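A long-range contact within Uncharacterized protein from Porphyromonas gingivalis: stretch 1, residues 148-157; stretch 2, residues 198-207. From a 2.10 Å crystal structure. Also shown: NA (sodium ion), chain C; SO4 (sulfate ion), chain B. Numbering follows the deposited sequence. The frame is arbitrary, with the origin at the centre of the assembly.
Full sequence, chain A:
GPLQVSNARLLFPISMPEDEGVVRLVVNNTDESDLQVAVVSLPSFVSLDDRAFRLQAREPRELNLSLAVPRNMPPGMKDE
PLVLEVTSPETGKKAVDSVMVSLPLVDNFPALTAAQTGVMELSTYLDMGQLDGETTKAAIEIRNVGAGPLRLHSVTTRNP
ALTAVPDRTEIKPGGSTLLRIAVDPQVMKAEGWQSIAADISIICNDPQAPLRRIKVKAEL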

# COMPACT_ATOMS: atom_id res chain seq x y z
N GLY A 148 10.51 25.11 -0.01
CA GLY A 148 10.87 24.37 -1.19
C GLY A 148 9.63 23.82 -1.89
O GLY A 148 8.49 23.97 -1.39
N PRO A 149 9.83 23.18 -3.06
CA PRO A 149 8.72 22.59 -3.81
C PRO A 149 8.19 21.36 -3.03
O PRO A 149 8.97 20.54 -2.52
CB PRO A 149 9.36 22.14 -5.14
CG PRO A 149 10.82 22.07 -4.89
CD PRO A 149 11.15 22.91 -3.68
N LEU A 150 6.88 21.29 -2.92
CA LEU A 150 6.19 20.14 -2.34
C LEU A 150 5.98 19.13 -3.44
O LEU A 150 5.38 19.47 -4.49
CB LEU A 150 4.85 20.58 -1.77
CG LEU A 150 3.91 19.49 -1.19
CD1 LEU A 150 4.51 18.84 0.07
CD2 LEU A 150 2.51 20.13 -0.89
N ARG A 151 6.50 17.92 -3.24
CA ARG A 151 6.37 16.84 -4.19
C ARG A 151 5.45 15.74 -3.68
O ARG A 151 5.60 15.31 -2.52
CB ARG A 151 7.76 16.24 -4.44
CG ARG A 151 8.74 17.24 -5.08
CD ARG A 151 10.14 16.61 -5.21
NE ARG A 151 11.13 17.66 -5.40
CZ ARG A 151 11.26 18.37 -6.52
NH1 ARG A 151 10.45 18.14 -7.55
NH2 ARG A 151 12.18 19.32 -6.62
N LEU A 152 4.51 15.31 -4.51
CA LEU A 152 3.56 14.27 -4.14
C LEU A 152 4.07 13.01 -4.81
O LEU A 152 3.85 12.82 -6.01
CB LEU A 152 2.13 14.60 -4.60
CG LEU A 152 1.53 15.94 -4.24
CD1 LEU A 152 0.05 16.06 -4.70
CD2 LEU A 152 1.68 16.33 -2.76
N HIS A 153 4.83 12.22 -4.06
CA HIS A 153 5.43 11.03 -4.62
C HIS A 153 4.40 9.97 -4.99
O HIS A 153 4.56 9.27 -5.97
CB HIS A 153 6.45 10.44 -3.66
CG HIS A 153 7.51 11.39 -3.26
ND1 HIS A 153 8.29 12.06 -4.17
CD2 HIS A 153 7.95 11.76 -2.03
CE1 HIS A 153 9.19 12.79 -3.53
NE2 HIS A 153 9.00 12.62 -2.23
N SER A 154 3.36 9.81 -4.17
CA SER A 154 2.28 8.88 -4.54
C SER A 154 0.99 9.29 -3.85
O SER A 154 1.02 9.92 -2.80
CB SER A 154 2.65 7.41 -4.18
OG SER A 154 2.82 7.29 -2.79
N VAL A 155 -0.15 8.94 -4.46
CA VAL A 155 -1.45 9.21 -3.90
C VAL A 155 -2.20 7.91 -4.13
O VAL A 155 -2.48 7.56 -5.27
CB VAL A 155 -2.19 10.41 -4.58
CG1 VAL A 155 -3.61 10.50 -4.04
CG2 VAL A 155 -1.46 11.81 -4.31
N THR A 156 -2.49 7.18 -3.06
CA THR A 156 -3.08 5.86 -3.21
C THR A 156 -4.39 5.67 -2.41
O THR A 156 -4.58 6.25 -1.32
CB THR A 156 -2.05 4.72 -2.95
OG1 THR A 156 -1.34 4.97 -1.75
CG2 THR A 156 -0.99 4.58 -4.11
N THR A 157 -5.30 4.90 -3.00
CA THR A 157 -6.51 4.49 -2.32
C THR A 157 -6.58 2.92 -2.32
O THR A 157 -6.10 2.24 -3.25
CB THR A 157 -7.78 5.15 -2.96
OG1 THR A 157 -7.83 4.84 -4.34
CG2 THR A 157 -7.74 6.72 -2.81
N ALA A 198 -12.85 5.52 4.24
CA ALA A 198 -11.67 5.04 3.54
C ALA A 198 -10.57 6.14 3.53
O ALA A 198 -10.89 7.35 3.57
CB ALA A 198 -12.07 4.64 2.15
N ASP A 199 -9.32 5.73 3.56
CA ASP A 199 -8.20 6.65 3.53
C ASP A 199 -7.65 6.93 2.14
O ASP A 199 -7.46 6.01 1.34
CB ASP A 199 -7.02 6.16 4.38
CG ASP A 199 -7.34 6.12 5.87
OD1 ASP A 199 -8.07 7.02 6.37
OD2 ASP A 199 -6.88 5.15 6.52
N ILE A 200 -7.39 8.21 1.87
CA ILE A 200 -6.46 8.54 0.80
C ILE A 200 -5.07 8.68 1.42
O ILE A 200 -4.90 9.45 2.31
CB ILE A 200 -6.83 9.88 0.06
CG1 ILE A 200 -8.22 9.75 -0.58
CG2 ILE A 200 -5.77 10.12 -1.01
CD1 ILE A 200 -8.96 11.15 -0.88
N SER A 201 -4.09 7.94 0.93
CA SER A 201 -2.74 8.01 1.48
C SER A 201 -1.81 8.77 0.54
O SER A 201 -1.77 8.48 -0.69
CB SER A 201 -2.17 6.61 1.72
OG SER A 201 -2.97 5.92 2.68
N ILE A 202 -1.12 9.75 1.10
CA ILE A 202 -0.21 10.61 0.30
C ILE A 202 1.17 10.53 0.84
O ILE A 202 1.38 10.80 1.98
CB ILE A 202 -0.68 12.14 0.28
CG1 ILE A 202 -2.12 12.26 -0.29
CG2 ILE A 202 0.39 13.02 -0.48
CD1 ILE A 202 -2.79 13.66 -0.10
N ILE A 203 2.12 10.14 0.02
CA ILE A 203 3.51 10.21 0.41
C ILE A 203 4.13 11.46 -0.26
O ILE A 203 4.00 11.61 -1.46
CB ILE A 203 4.27 8.94 0.08
CG1 ILE A 203 3.74 7.81 1.03
CG2 ILE A 203 5.81 9.14 0.29
CD1 ILE A 203 4.39 6.52 0.88
N CYS A 204 4.78 12.31 0.52
CA CYS A 204 5.24 13.61 0.02
C CYS A 204 6.50 13.95 0.75
O CYS A 204 6.91 13.26 1.71
CB CYS A 204 4.16 14.70 0.24
SG CYS A 204 3.80 14.99 1.98
N ASN A 205 7.11 15.06 0.35
CA ASN A 205 8.38 15.46 0.90
C ASN A 205 8.21 16.50 1.97
O ASN A 205 9.02 17.42 2.07
CB ASN A 205 9.34 15.95 -0.23
CG ASN A 205 8.89 17.27 -0.85
OD1 ASN A 205 7.72 17.66 -0.74
ND2 ASN A 205 9.85 18.01 -1.47
N ASP A 206 7.13 16.38 2.76
CA ASP A 206 6.95 17.16 3.99
C ASP A 206 7.71 16.42 5.13
O ASP A 206 7.29 15.35 5.55
CB ASP A 206 5.44 17.35 4.28
CG ASP A 206 5.13 18.14 5.55
OD1 ASP A 206 5.98 18.29 6.45
OD2 ASP A 206 3.98 18.62 5.67
N PRO A 207 8.81 17.01 5.65
CA PRO A 207 9.66 16.30 6.61
C PRO A 207 8.95 15.97 7.95
O PRO A 207 9.31 15.01 8.58
CB PRO A 207 10.82 17.28 6.84
CG PRO A 207 10.77 18.20 5.60
CD PRO A 207 9.30 18.37 5.38
NA NA C . -9.28 2.55 -5.18
S SO4 B . -8.77 2.03 3.58
O1 SO4 B . -9.20 3.09 4.49
O2 SO4 B . -8.65 0.74 4.29
O3 SO4 B . -9.68 1.86 2.45
O4 SO4 B . -7.42 2.37 3.13
O HOH W 1 0.70 6.96 -1.48
O HOH W 2 -5.19 4.53 1.44
O HOH W 3 -10.03 2.87 -7.10
O HOH W 4 -7.46 3.56 -6.71
O HOH W 5 -8.34 0.20 -5.26

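What joins the two backbones? They run antiparallel, and between Thr156 and Ser201 the bonds are nearly straight: Thr156 N to Ser201 O is 2.8 Å and Ser201 N to Thr156 O 2.9 Å. Farther along, Ile203 N donates to Ser154 O at 3.0 Å. A bulge then shifts the register, so Ile203 O receives two weak bonds, from His153 N at 2.8 Å and Ser154 N at 3.3 Å.

How does Asn205 extend the pairing beyond the strand? Its chi1 of 69° (p) brings the amide back to stretch 1, where it mimics a peptide group: ND2 donates to Pro149 O at 2.9 Å, and OD1 accepts from Arg151 N at 2.8 Å. An amide suits this place because it offers donor and acceptor together.

Which side chains pack on the face of Leu152 and Val155? Val155, chi1 t, sets CG1 3.7 Å from Ile200 CG2 and CG2 4.1 Å from Ile202 CG1. Both isoleucines adopt mt. Leu152, also mt, places CD2 4.2 Å from Cys204 CB.

Why do small hydroxyl residues suit the other face? Ser154 and Thr156, both p, share one water, with Ser154 OG at 2.5 Å and Thr156 OG1 at 2.9 Å; that water also donates to Ser201 O.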